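Rubisco operon transcriptional regulator (Synechocystis sp., PDB 5Y2W) probably represses transcription as a LysR-type regulator of carbon and nitrogen metabolism, its effector-binding domain here holding the photorespiratory metabolite 2-phosphoglycolate. Local coordinates at residues P26-E31 with A210-M215; G30-K35 with T201-D206; F110-K115 with A122-F127; A145-I150 with S157-H162. All coordinates share one frame; numbering follows the deposited sequence.

Contact 1: P26-E31 with A210-M215; sequences PRLLGE and AVTKNM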
loop_
_atom_site.group_PDB
_atom_site.type_symbol
_atom_site.label_atom_id
_atom_site.label_comp_id
_atom_site.label_asym_id
_atom_site.label_seq_id
_atom_site.Cartn_x
_atom_site.Cartn_y
_atom_site.Cartn_z
ATOM N N PRO A 26 -5.357 -1.383 11.427
ATOM C CA PRO A 26 -4.990 -0.159 12.116
ATOM C C PRO A 26 -6.118 0.498 12.825
ATOM O O PRO A 26 -5.909 1.050 13.877
ATOM C CB PRO A 26 -4.530 0.746 10.981
ATOM C CG PRO A 26 -3.833 -0.256 10.102
ATOM C CD PRO A 26 -4.811 -1.397 10.068
ATOM N N ARG A 27 -7.300 0.507 12.230
ATOM C CA ARG A 27 -8.400 1.182 12.874
ATOM C C ARG A 27 -8.758 0.440 14.179
ATOM O O ARG A 27 -9.012 1.067 15.172
ATOM C CB ARG A 27 -9.583 1.237 11.957
ATOM C CG ARG A 27 -10.755 1.992 12.538
ATOM C CD ARG A 27 -11.858 2.097 11.503
ATOM N NE ARG A 27 -12.321 0.767 11.130
ATOM C CZ ARG A 27 -13.238 0.521 10.206
ATOM N NH1 ARG A 27 -13.822 1.520 9.554
ATOM N NH2 ARG A 27 -13.590 -0.738 9.953
ATOM N N LEU A 28 -8.739 -0.892 14.161
ATOM C CA LEU A 28 -8.939 -1.706 15.366
ATOM C C LEU A 28 -7.853 -1.528 16.406
ATOM O O LEU A 28 -8.118 -1.635 17.592
ATOM C CB LEU A 28 -8.970 -3.191 15.037
ATOM C CG LEU A 28 -10.257 -3.834 14.539
ATOM C CD1 LEU A 28 -10.165 -5.309 14.930
ATOM C CD2 LEU A 28 -11.544 -3.198 15.087
ATOM N N LEU A 29 -6.622 -1.307 15.977
ATOM C CA LEU A 29 -5.541 -0.979 16.913
ATOM C C LEU A 29 -5.800 0.220 17.825
ATOM O O LEU A 29 -5.203 0.304 18.884
ATOM C CB LEU A 29 -4.236 -0.746 16.164
ATOM C CG LEU A 29 -3.673 -1.995 15.467
ATOM C CD1 LEU A 29 -2.304 -1.708 14.835
ATOM C CD2 LEU A 29 -3.602 -3.186 16.425
ATOM N N GLY A 30 -6.674 1.131 17.414
ATOM C CA GLY A 30 -6.900 2.375 18.117
ATOM C C GLY A 30 -7.598 2.152 19.424
ATOM O O GLY A 30 -7.164 2.669 20.451
ATOM N N GLU A 31 -8.684 1.392 19.393
ATOM C CA GLU A 31 -9.365 1.044 20.623
ATOM C C GLU A 31 -8.403 0.214 21.490
ATOM O O GLU A 31 -8.216 0.492 22.677
ATOM C CB GLU A 31 -10.690 0.315 20.349
ATOM C CG GLU A 31 -11.624 0.194 21.577
ATOM C CD GLU A 31 -12.814 1.172 21.591
ATOM O OE1 GLU A 31 -13.009 1.903 20.594
ATOM O OE2 GLU A 31 -13.576 1.204 22.600
ATOM N N ALA A 210 -13.210 -10.905 19.771
ATOM C CA ALA A 210 -14.405 -10.393 20.414
ATOM C C ALA A 210 -14.984 -9.274 19.604
ATOM O O ALA A 210 -16.162 -9.264 19.341
ATOM C CB ALA A 210 -14.072 -9.930 21.836
ATOM N N VAL A 211 -14.157 -8.313 19.179
ATOM C CA VAL A 211 -14.733 -7.127 18.506
ATOM C C VAL A 211 -15.320 -7.443 17.131
ATOM O O VAL A 211 -16.224 -6.725 16.635
ATOM C CB VAL A 211 -13.744 -5.942 18.405
ATOM C CG1 VAL A 211 -13.349 -5.503 19.804
ATOM C CG2 VAL A 211 -12.530 -6.281 17.554
ATOM N N THR A 212 -14.835 -8.521 16.509
ATOM C CA THR A 212 -15.311 -8.864 15.177
ATOM C C THR A 212 -16.437 -9.860 15.164
ATOM O O THR A 212 -16.830 -10.300 14.070
ATOM C CB THR A 212 -14.161 -9.387 14.295
ATOM O OG1 THR A 212 -13.526 -10.514 14.923
ATOM C CG2 THR A 212 -13.141 -8.257 14.108
ATOM N N LYS A 213 -16.986 -10.200 16.336
ATOM C CA LYS A 213 -17.699 -11.450 16.402
ATOM C C LYS A 213 -18.784 -11.635 15.346
ATOM O O LYS A 213 -18.663 -12.561 14.549
ATOM C CB LYS A 213 -18.200 -11.807 17.780
ATOM C CG LYS A 213 -18.787 -13.205 17.733
ATOM C CD LYS A 213 -19.147 -13.780 19.088
ATOM C CE LYS A 213 -19.870 -15.120 18.915
ATOM N NZ LYS A 213 -20.655 -15.463 20.137
ATOM N N ASN A 214 -19.824 -10.804 15.288
ATOM C CA ASN A 214 -20.866 -11.020 14.219
ATOM C C ASN A 214 -20.870 -9.939 13.119
ATOM O O ASN A 214 -21.902 -9.596 12.550
ATOM C CB ASN A 214 -22.265 -11.189 14.832
ATOM C CG ASN A 214 -22.359 -12.422 15.701
ATOM O OD1 ASN A 214 -22.486 -12.323 16.918
ATOM N ND2 ASN A 214 -22.237 -13.595 15.086
ATOM N N MET A 215 -19.683 -9.427 12.830
ATOM C CA MET A 215 -19.497 -8.256 11.992
ATOM C C MET A 215 -19.664 -8.656 10.522
ATOM O O MET A 215 -19.119 -9.685 10.087
ATOM C CB MET A 215 -18.084 -7.695 12.280
ATOM C CG MET A 215 -17.747 -6.299 11.802
ATOM S SD MET A 215 -15.998 -6.004 12.206
ATOM C CE MET A 215 -16.042 -4.849 13.572
#
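Leu28 and Val211 meet tip to tip: methyl CD1 of Leu28 lies 3.7 Å from CG2 of Val211, and CD2 of Leu28 reaches the same methyl at 4.1 Å. Val211 presents that methyl because its other branch, CG1, stands anti to the carbonyl carbon (chi1 -61°), leaving CG2 between the backbone N and the carbonyl. This tight pair is itself only partly buried. Thr212 forms the looser part, its CG2 4.3 Å from Leu28 CD1, while its hydroxyl OG1 turns back to bond the carbonyl of Leu208. Met215 starts out toward the helix, yet its side chain comes no nearer to segment 26-31 than 5.0 Å. Leu28 also packs on Leu208, and Leu29 reaches Phe204 and strand 39-46, so helices 24-35 and 199-211 lie side by side at the sheet. Between the two segments only methyl groups meet, so shape and burial hold them; the one polar tie nearby is a weak hydrogen bond between Leu28 O and Tyr207 OH.

Contact 2: G30-K35 with T201-D206; sequences GEFIQK and TQTFLD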
loop_
_atom_site.group_PDB
_atom_site.type_symbol
_atom_site.label_atom_id
_atom_site.label_comp_id
_atom_site.label_asym_id
_atom_site.label_seq_id
_atom_site.Cartn_x
_atom_site.Cartn_y
_atom_site.Cartn_z
ATOM N N GLY A 30 -6.674 1.131 17.414
ATOM C CA GLY A 30 -6.900 2.375 18.117
ATOM C C GLY A 30 -7.598 2.152 19.424
ATOM O O GLY A 30 -7.164 2.669 20.451
ATOM N N GLU A 31 -8.684 1.392 19.393
ATOM C CA GLU A 31 -9.365 1.044 20.623
ATOM C C GLU A 31 -8.403 0.214 21.490
ATOM O O GLU A 31 -8.216 0.492 22.677
ATOM C CB GLU A 31 -10.690 0.315 20.349
ATOM C CG GLU A 31 -11.624 0.194 21.577
ATOM C CD GLU A 31 -12.814 1.172 21.591
ATOM O OE1 GLU A 31 -13.009 1.903 20.594
ATOM O OE2 GLU A 31 -13.576 1.204 22.600
ATOM N N PHE A 32 -7.746 -0.760 20.879
ATOM C CA PHE A 32 -6.893 -1.682 21.624
ATOM C C PHE A 32 -5.826 -0.925 22.412
ATOM O O PHE A 32 -5.602 -1.197 23.564
ATOM C CB PHE A 32 -6.258 -2.698 20.679
ATOM C CG PHE A 32 -5.343 -3.696 21.348
ATOM C CD1 PHE A 32 -5.863 -4.778 22.042
ATOM C CD2 PHE A 32 -3.967 -3.576 21.244
ATOM C CE1 PHE A 32 -5.024 -5.713 22.628
ATOM C CE2 PHE A 32 -3.114 -4.517 21.827
ATOM C CZ PHE A 32 -3.651 -5.583 22.520
ATOM N N ILE A 33 -5.202 0.045 21.784
ATOM C CA ILE A 33 -4.058 0.742 22.358
ATOM C C ILE A 33 -4.430 1.731 23.454
ATOM O O ILE A 33 -3.590 2.049 24.310
ATOM C CB ILE A 33 -3.303 1.402 21.198
ATOM C CG1 ILE A 33 -2.738 0.296 20.331
ATOM C CG2 ILE A 33 -2.243 2.399 21.626
ATOM C CD1 ILE A 33 -2.218 0.855 19.043
ATOM N N GLN A 34 -5.674 2.217 23.417
ATOM C CA GLN A 34 -6.218 3.033 24.494
ATOM C C GLN A 34 -6.405 2.163 25.727
ATOM O O GLN A 34 -6.139 2.593 26.843
ATOM C CB GLN A 34 -7.563 3.596 24.121
ATOM C CG GLN A 34 -7.478 4.593 23.005
ATOM C CD GLN A 34 -8.838 4.959 22.485
ATOM O OE1 GLN A 34 -9.744 4.122 22.439
ATOM N NE2 GLN A 34 -9.000 6.212 22.091
ATOM N N LYS A 35 -6.876 0.942 25.493
ATOM C CA LYS A 35 -7.107 -0.030 26.538
ATOM C C LYS A 35 -5.812 -0.538 27.177
ATOM O O LYS A 35 -5.807 -0.881 28.351
ATOM C CB LYS A 35 -7.940 -1.197 25.995
ATOM C CG LYS A 35 -8.355 -2.172 27.074
ATOM C CD LYS A 35 -9.593 -2.971 26.729
ATOM C CE LYS A 35 -9.990 -3.828 27.926
ATOM N NZ LYS A 35 -11.466 -3.860 28.130
ATOM N N THR A 201 0.240 -10.837 22.870
ATOM C CA THR A 201 -0.298 -11.557 21.725
ATOM C C THR A 201 -1.633 -12.239 22.027
ATOM O O THR A 201 -2.619 -12.096 21.270
ATOM C CB THR A 201 0.686 -12.644 21.280
ATOM O OG1 THR A 201 1.959 -12.052 21.027
ATOM C CG2 THR A 201 0.180 -13.348 20.011
ATOM N N GLN A 202 -1.686 -12.983 23.128
ATOM C CA GLN A 202 -2.931 -13.663 23.483
ATOM C C GLN A 202 -4.004 -12.617 23.749
ATOM O O GLN A 202 -5.188 -12.816 23.431
ATOM C CB GLN A 202 -2.754 -14.582 24.710
ATOM C CG GLN A 202 -4.023 -15.344 25.085
ATOM C CD GLN A 202 -4.370 -16.390 24.042
ATOM O OE1 GLN A 202 -3.511 -17.149 23.615
ATOM N NE2 GLN A 202 -5.618 -16.418 23.616
ATOM N N THR A 203 -3.617 -11.498 24.342
ATOM C CA THR A 203 -4.644 -10.472 24.704
ATOM C C THR A 203 -5.232 -9.860 23.414
ATOM O O THR A 203 -6.423 -9.594 23.321
ATOM C CB THR A 203 -4.055 -9.327 25.569
ATOM O OG1 THR A 203 -3.238 -9.870 26.620
ATOM C CG2 THR A 203 -5.138 -8.453 26.142
ATOM N N PHE A 204 -4.375 -9.641 22.417
ATOM C CA PHE A 204 -4.815 -8.989 21.178
ATOM C C PHE A 204 -5.781 -9.901 20.434
ATOM O O PHE A 204 -6.831 -9.453 19.957
ATOM C CB PHE A 204 -3.638 -8.602 20.245
ATOM C CG PHE A 204 -4.118 -8.004 18.945
ATOM C CD1 PHE A 204 -4.723 -6.750 18.932
ATOM C CD2 PHE A 204 -4.092 -8.735 17.765
ATOM C CE1 PHE A 204 -5.230 -6.217 17.762
ATOM C CE2 PHE A 204 -4.605 -8.196 16.585
ATOM C CZ PHE A 204 -5.170 -6.935 16.592
ATOM N N LEU A 205 -5.418 -11.185 20.402
ATOM C CA LEU A 205 -6.142 -12.230 19.712
ATOM C C LEU A 205 -7.559 -12.331 20.206
ATOM O O LEU A 205 -8.524 -12.312 19.409
ATOM C CB LEU A 205 -5.383 -13.547 19.883
ATOM C CG LEU A 205 -5.923 -14.828 19.216
ATOM C CD1 LEU A 205 -6.123 -14.653 17.703
ATOM C CD2 LEU A 205 -4.983 -16.015 19.482
ATOM N N ASP A 206 -7.707 -12.370 21.523
ATOM C CA ASP A 206 -9.036 -12.406 22.134
ATOM C C ASP A 206 -9.758 -11.114 21.862
ATOM O O ASP A 206 -10.971 -11.110 21.706
ATOM C CB ASP A 206 -8.957 -12.602 23.678
ATOM C CG ASP A 206 -8.315 -13.926 24.077
ATOM O OD1 ASP A 206 -8.388 -14.884 23.295
ATOM O OD2 ASP A 206 -7.707 -14.014 25.147
#
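The ring of Phe32 offers one face to Phe204, whose CD1 stands 3.7 Å above the ring plane, over its centre. The same pair seen from Phe204 is an edge: the Phe32 ring lies beyond the rim of the Phe204 ring, near its plane. This is a T-shaped stack, planes at 87° and centroids 5.0 Å apart. Both phenylalanines have CG anti to their own N (chi1 179° and 177°), but the CB of Phe32 points toward the other helix and that of Phe204 to the side, so the Phe204 edge meets the Phe32 face. The far end of Phe32 presses on the base of Phe204, with CE1 3.6 Å from Phe204 CA and CZ 3.8 Å from Phe204 CB. Thr203 stands by more loosely, its CG2 methyl 4.5 Å from Phe32 CE1; its hydroxyl is bonded to the carbonyl of Val199. Tyr36 and Tyr207 also meet the Phe32 ring, and Phe204 rests on Leu13 and Leu15 of strand 11-18 and Leu62 of strand 62-65. An aromatic cluster thus joins helices 24-35 and 199-211. The weakly positive edge of Phe204 faces the electron-rich face of Phe32, probably adding a modest electrostatic preference to the gain from burial.

Contact 3: F110-K115 with A122-F127; sequences FIMREK and AVQNLF. With PGA (2-phosphoglycolic acid), chain B.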
loop_
_atom_site.group_PDB
_atom_site.type_symbol
_atom_site.label_atom_id
_atom_site.label_comp_id
_atom_site.label_asym_id
_atom_site.label_seq_id
_atom_site.Cartn_x
_atom_site.Cartn_y
_atom_site.Cartn_z
ATOM N N PHE A 110 -7.643 -6.434 -18.267
ATOM C CA PHE A 110 -7.659 -6.881 -16.871
ATOM C C PHE A 110 -6.293 -6.651 -16.214
ATOM O O PHE A 110 -5.268 -7.174 -16.673
ATOM C CB PHE A 110 -8.009 -8.347 -16.814
ATOM C CG PHE A 110 -8.350 -8.834 -15.440
ATOM C CD1 PHE A 110 -7.350 -9.133 -14.534
ATOM C CD2 PHE A 110 -9.663 -8.985 -15.064
ATOM C CE1 PHE A 110 -7.662 -9.563 -13.250
ATOM C CE2 PHE A 110 -9.998 -9.410 -13.798
ATOM C CZ PHE A 110 -8.983 -9.711 -12.885
ATOM N N ILE A 111 -6.294 -5.906 -15.118
ATOM C CA ILE A 111 -5.066 -5.562 -14.457
ATOM C C ILE A 111 -4.810 -6.569 -13.398
ATOM O O ILE A 111 -5.688 -6.820 -12.563
ATOM C CB ILE A 111 -5.181 -4.169 -13.821
ATOM C CG1 ILE A 111 -5.570 -3.121 -14.889
ATOM C CG2 ILE A 111 -3.869 -3.801 -13.131
ATOM C CD1 ILE A 111 -6.462 -2.013 -14.380
ATOM N N MET A 112 -3.615 -7.108 -13.353
ATOM C CA MET A 112 -3.310 -8.118 -12.345
ATOM C C MET A 112 -2.414 -7.553 -11.237
ATOM O O MET A 112 -1.667 -6.617 -11.440
ATOM C CB MET A 112 -2.558 -9.268 -12.985
ATOM C CG MET A 112 -3.386 -10.220 -13.818
ATOM S SD MET A 112 -4.258 -11.494 -12.865
ATOM C CE MET A 112 -5.165 -12.458 -14.083
ATOM N N ARG A 113 -2.523 -8.114 -10.047
ATOM C CA ARG A 113 -1.583 -7.897 -8.966
ATOM C C ARG A 113 -0.252 -8.595 -9.313
ATOM O O ARG A 113 -0.197 -9.414 -10.249
ATOM C CB ARG A 113 -2.157 -8.527 -7.668
ATOM C CG ARG A 113 -3.253 -7.724 -6.987
ATOM C CD ARG A 113 -2.723 -6.556 -6.195
ATOM N NE ARG A 113 -1.745 -7.048 -5.230
ATOM C CZ ARG A 113 -2.018 -7.567 -4.032
ATOM N NH1 ARG A 113 -1.010 -8.100 -3.320
ATOM N NH2 ARG A 113 -3.273 -7.562 -3.559
ATOM N N GLU A 114 0.796 -8.273 -8.552
ATOM C CA GLU A 114 2.131 -8.947 -8.634
ATOM C C GLU A 114 2.018 -10.432 -8.331
ATOM O O GLU A 114 1.100 -10.851 -7.589
ATOM C CB GLU A 114 3.116 -8.309 -7.675
ATOM C CG GLU A 114 2.985 -8.663 -6.170
ATOM C CD GLU A 114 1.759 -8.052 -5.468
ATOM O OE1 GLU A 114 1.559 -8.394 -4.270
ATOM O OE2 GLU A 114 0.968 -7.276 -6.104
ATOM N N LYS A 115 2.898 -11.217 -8.967
ATOM C CA LYS A 115 3.159 -12.607 -8.615
ATOM C C LYS A 115 3.476 -12.689 -7.137
ATOM O O LYS A 115 4.240 -11.874 -6.628
ATOM C CB LYS A 115 4.355 -13.175 -9.418
ATOM C CG LYS A 115 4.086 -13.384 -10.911
ATOM C CD LYS A 115 5.230 -14.097 -11.637
ATOM C CE LYS A 115 4.969 -14.193 -13.143
ATOM N NZ LYS A 115 4.632 -12.879 -13.803
ATOM N N ALA A 122 -6.071 -16.585 -6.558
ATOM C CA ALA A 122 -7.504 -16.903 -6.591
ATOM C C ALA A 122 -8.194 -16.497 -7.930
ATOM O O ALA A 122 -9.059 -17.202 -8.458
ATOM C CB ALA A 122 -8.197 -16.195 -5.434
ATOM N N VAL A 123 -7.801 -15.363 -8.499
ATOM C CA VAL A 123 -8.402 -14.955 -9.764
ATOM C C VAL A 123 -7.942 -15.944 -10.805
ATOM O O VAL A 123 -8.737 -16.441 -11.572
ATOM C CB VAL A 123 -7.983 -13.544 -10.164
ATOM C CG1 VAL A 123 -8.396 -13.214 -11.597
ATOM C CG2 VAL A 123 -8.553 -12.540 -9.179
ATOM N N GLN A 124 -6.652 -16.215 -10.852
ATOM C CA GLN A 124 -6.159 -17.202 -11.838
ATOM C C GLN A 124 -6.842 -18.549 -11.723
ATOM O O GLN A 124 -7.169 -19.174 -12.727
ATOM C CB GLN A 124 -4.701 -17.429 -11.696
ATOM C CG GLN A 124 -3.914 -16.222 -12.178
ATOM C CD GLN A 124 -2.466 -16.285 -11.750
ATOM O OE1 GLN A 124 -2.126 -16.814 -10.698
ATOM N NE2 GLN A 124 -1.622 -15.748 -12.556
ATOM N N ASN A 125 -7.101 -18.985 -10.510
ATOM C CA ASN A 125 -7.733 -20.300 -10.365
ATOM C C ASN A 125 -9.125 -20.260 -10.803
ATOM O O ASN A 125 -9.595 -21.170 -11.454
ATOM C CB ASN A 125 -7.639 -20.793 -8.946
ATOM C CG ASN A 125 -6.236 -21.205 -8.639
ATOM O OD1 ASN A 125 -5.524 -21.524 -9.556
ATOM N ND2 ASN A 125 -5.804 -21.123 -7.383
ATOM N N LEU A 126 -9.800 -19.178 -10.472
ATOM C CA LEU A 126 -11.175 -19.052 -10.884
ATOM C C LEU A 126 -11.293 -19.006 -12.426
ATOM O O LEU A 126 -12.139 -19.705 -13.011
ATOM C CB LEU A 126 -11.805 -17.842 -10.242
ATOM C CG LEU A 126 -13.282 -17.634 -10.650
ATOM C CD1 LEU A 126 -14.166 -18.667 -9.916
ATOM C CD2 LEU A 126 -13.749 -16.207 -10.371
ATOM N N PHE A 127 -10.463 -18.196 -13.076
ATOM C CA PHE A 127 -10.498 -18.072 -14.553
ATOM C C PHE A 127 -10.128 -19.376 -15.275
ATOM O O PHE A 127 -10.754 -19.728 -16.263
ATOM C CB PHE A 127 -9.586 -16.921 -15.031
ATOM C CG PHE A 127 -10.079 -15.556 -14.630
ATOM C CD1 PHE A 127 -11.339 -15.381 -14.104
ATOM C CD2 PHE A 127 -9.309 -14.449 -14.861
ATOM C CE1 PHE A 127 -11.796 -14.124 -13.783
ATOM C CE2 PHE A 127 -9.750 -13.188 -14.520
ATOM C CZ PHE A 127 -10.979 -13.027 -13.976
HETATM P P PGA B . -2.616 -10.458 -1.357
HETATM O O1P PGA B . -3.770 -10.857 -0.299
HETATM O O2P PGA B . -2.029 -9.178 -0.862
HETATM O O3P PGA B . -3.359 -10.367 -2.701
HETATM O O4P PGA B . -1.581 -11.503 -1.169
HETATM C C2 PGA B . -4.855 -10.060 0.124
HETATM C C1 PGA B . -6.162 -10.839 0.204
HETATM O O1 PGA B . -7.220 -10.237 0.568
HETATM O O2 PGA B . -6.132 -12.051 -0.095
#
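Phe110 and Phe127 form a T-shaped pair within the effector-binding domain of the LysR family, whose fold is that of the periplasmic binding proteins. The edge of Phe127 points at the face of Phe110, with planes at 79° and centroids 5.4 Å apart; Phe127 CE2 sits off-centre, toward the rim. The Phe110 side chain extends toward helix 118-129, its CG opposite the backbone N (chi1 -167°), and this also brings CZ to within 3.8 Å of Val123 CG1. Met112 reaches the same methyl differently: its chain bends at chi2 and then straightens, laying CE 4.1 Å from Val123 CG1. Val158 of the neighbouring strand closes on Phe110 and Val123.

Arg113 turns away from this apolar cluster. Bends at chi2 and chi3 fold it toward the bound 2-phosphoglycolic acid, and Glu114 holds it in a side-on, two-nitrogen salt bridge, NE to OE2 and NH1 to OE1, both bonds nearly straight and close to the guanidinium plane. Asn47 holds OE1 of Glu114 in turn, while Asn143 takes NH2 of Arg113. A leucine in place of Arg113 would probably leave the phosphate oxygen O2P without its arginine donor and Glu114 without its salt-bridge partner. Arg185, Thr20, Ser117, Asn82 and Thr119 also bond the ligand. From Arg113, NH1 reaches O2P at 2.9 Å, in the guanidinium plane, with NH2 adding a weak bond to the same oxygen.

Contact 4: A145-I150 with S157-H162; sequences AIKQAI and SVLSQH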
loop_
_atom_site.group_PDB
_atom_site.type_symbol
_atom_site.label_atom_id
_atom_site.label_comp_id
_atom_site.label_asym_id
_atom_site.label_seq_id
_atom_site.Cartn_x
_atom_site.Cartn_y
_atom_site.Cartn_z
ATOM N N ALA A 145 -2.683 0.984 -6.460
ATOM C CA ALA A 145 -2.220 1.198 -7.857
ATOM C C ALA A 145 -3.271 0.711 -8.827
ATOM O O ALA A 145 -3.562 1.409 -9.769
ATOM C CB ALA A 145 -0.926 0.455 -8.095
ATOM N N ILE A 146 -3.858 -0.474 -8.543
ATOM C CA ILE A 146 -4.853 -1.018 -9.368
ATOM C C ILE A 146 -6.116 -0.185 -9.362
ATOM O O ILE A 146 -6.701 0.052 -10.422
ATOM C CB ILE A 146 -5.196 -2.476 -9.014
ATOM C CG1 ILE A 146 -4.013 -3.364 -9.300
ATOM C CG2 ILE A 146 -6.367 -2.920 -9.859
ATOM C CD1 ILE A 146 -4.179 -4.812 -8.919
ATOM N N LYS A 147 -6.548 0.317 -8.220
ATOM C CA LYS A 147 -7.740 1.205 -8.232
ATOM C C LYS A 147 -7.505 2.483 -9.071
ATOM O O LYS A 147 -8.402 2.956 -9.777
ATOM C CB LYS A 147 -8.121 1.630 -6.842
ATOM C CG LYS A 147 -8.682 0.463 -6.029
ATOM C CD LYS A 147 -9.274 0.935 -4.717
ATOM C CE LYS A 147 -8.233 1.346 -3.682
ATOM N NZ LYS A 147 -8.964 2.054 -2.600
ATOM N N GLN A 148 -6.345 3.098 -8.897
ATOM C CA GLN A 148 -5.932 4.199 -9.771
ATOM C C GLN A 148 -5.962 3.803 -11.250
ATOM O O GLN A 148 -6.484 4.515 -12.052
ATOM C CB GLN A 148 -4.513 4.660 -9.425
ATOM C CG GLN A 148 -4.458 5.715 -8.354
ATOM C CD GLN A 148 -5.139 7.002 -8.764
ATOM O OE1 GLN A 148 -5.138 7.394 -9.930
ATOM N NE2 GLN A 148 -5.780 7.631 -7.811
ATOM N N ALA A 149 -5.421 2.655 -11.605
ATOM C CA ALA A 149 -5.459 2.262 -13.033
ATOM C C ALA A 149 -6.873 2.100 -13.589
ATOM O O ALA A 149 -7.183 2.529 -14.725
ATOM C CB ALA A 149 -4.617 1.027 -13.283
ATOM N N ILE A 150 -7.762 1.560 -12.761
ATOM C CA ILE A 150 -9.110 1.347 -13.186
ATOM C C ILE A 150 -9.750 2.708 -13.367
ATOM O O ILE A 150 -10.448 2.927 -14.335
ATOM C CB ILE A 150 -9.922 0.583 -12.165
ATOM C CG1 ILE A 150 -9.398 -0.844 -12.031
ATOM C CG2 ILE A 150 -11.409 0.586 -12.527
ATOM C CD1 ILE A 150 -9.935 -1.509 -10.785
ATOM N N SER A 157 -10.389 -5.134 -12.729
ATOM C CA SER A 157 -9.598 -6.026 -11.895
ATOM C C SER A 157 -10.509 -6.729 -10.878
ATOM O O SER A 157 -11.703 -6.500 -10.840
ATOM C CB SER A 157 -8.555 -5.244 -11.110
ATOM O OG SER A 157 -7.491 -6.115 -10.685
ATOM N N VAL A 158 -9.926 -7.619 -10.076
ATOM C CA VAL A 158 -10.634 -8.242 -8.946
ATOM C C VAL A 158 -9.774 -7.916 -7.753
ATOM O O VAL A 158 -8.557 -8.153 -7.791
ATOM C CB VAL A 158 -10.733 -9.761 -9.107
ATOM C CG1 VAL A 158 -11.068 -10.421 -7.767
ATOM C CG2 VAL A 158 -11.727 -10.167 -10.220
ATOM N N LEU A 159 -10.386 -7.308 -6.746
ATOM C CA LEU A 159 -9.698 -6.957 -5.533
ATOM C C LEU A 159 -10.632 -7.300 -4.357
ATOM O O LEU A 159 -11.848 -7.423 -4.532
ATOM C CB LEU A 159 -9.452 -5.438 -5.492
ATOM C CG LEU A 159 -8.547 -4.715 -6.496
ATOM C CD1 LEU A 159 -8.580 -3.197 -6.295
ATOM C CD2 LEU A 159 -7.168 -5.259 -6.341
ATOM N N SER A 160 -10.070 -7.364 -3.162
ATOM C CA SER A 160 -10.862 -7.402 -1.932
ATOM C C SER A 160 -11.764 -6.227 -1.859
ATOM O O SER A 160 -11.334 -5.089 -2.042
ATOM C CB SER A 160 -9.971 -7.359 -0.688
ATOM O OG SER A 160 -10.795 -7.360 0.453
ATOM N N GLN A 161 -13.008 -6.499 -1.541
ATOM C CA GLN A 161 -13.966 -5.467 -1.243
ATOM C C GLN A 161 -13.541 -4.545 -0.126
ATOM O O GLN A 161 -13.998 -3.413 -0.081
ATOM C CB GLN A 161 -15.264 -6.112 -0.815
ATOM C CG GLN A 161 -16.470 -5.212 -0.992
ATOM C CD GLN A 161 -17.713 -6.006 -1.251
ATOM O OE1 GLN A 161 -17.778 -7.176 -0.925
ATOM N NE2 GLN A 161 -18.703 -5.381 -1.823
ATOM N N HIS A 162 -12.656 -5.003 0.777
ATOM C CA HIS A 162 -12.146 -4.118 1.840
ATOM C C HIS A 162 -11.346 -2.969 1.264
ATOM O O HIS A 162 -11.145 -1.993 1.963
ATOM C CB HIS A 162 -11.264 -4.878 2.830
ATOM C CG HIS A 162 -12.006 -5.955 3.569
ATOM N ND1 HIS A 162 -12.974 -5.669 4.500
ATOM C CD2 HIS A 162 -11.956 -7.305 3.489
ATOM C CE1 HIS A 162 -13.496 -6.794 4.961
ATOM N NE2 HIS A 162 -12.897 -7.804 4.360
#
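Ile146 and Ser157 make the closest approach, CG2 of Ile146 lying 3.4 Å from Ser157 CB, tighter than usual for two carbons. The other branch of Ile146, with CG1 opposite the carbonyl carbon (chi1 -66°) and the chain extended beyond it, carries CD1 forward until it lies 4.0 Å from Leu159 CD2. Ile150, one turn along the helix, brings its own CD1 to 4.0 Å from Ser157 CB, so that carbon is touched by two isoleucines. Leu159 spreads its methyls between two neighbours: CD2 goes to Ile146, while CD1 lies 3.7 Å from CG of the Lys147 stem.

The polar ends are held from outside. Ser157 OG bonds the carbonyl of Ile111, and the Lys147 ammonium bonds the carbonyl of Thr163 and pairs with Glu167, which anchors the stem that crosses Leu159. A glycine in place of Ile146 would probably open a gap between helix 143-151 and strand 157-160, where CG2 meets Ser157 and CD1 meets Leu159. Farther out, backbone bonds tie Ser157 to Ile87 and Leu159 to Val85, and Ser160 closes an ST turn, its OG accepting from His162 N.

Segment 145-150 and strand 157-160 run at 139° between their N-to-C directions, axes 9.7 Å apart at closest: a helix packed through alternate strand residues against a sheet, the alpha/beta layering of a periplasmic-binding-protein lobe beside its ligand pocket.

In the fold
Contacts 1 and 2 are two levels of one helix pair, 24-35 with 199-211; their centres are about 9 Å apart, they share Gly30 and Glu31, and Leu29 packs on Phe204 between them. Both join a helix early in the chain to one late in it, so contacts 3 and 4 fall between their segments in sequence. Those two follow in series, centres about 12 Å apart, joined by Ile111 with Ser157 and by Arg113 with Ile146. Contact 3 lies about 29 Å from contact 1 and about 34 Å from contact 2, centre to centre. This is consistent with the family's two-lobed fold, with 2-phosphoglycolic acid bound between the lobes. All four have residues near the second subunit; Pro26 meets Ala145 of the second subunit.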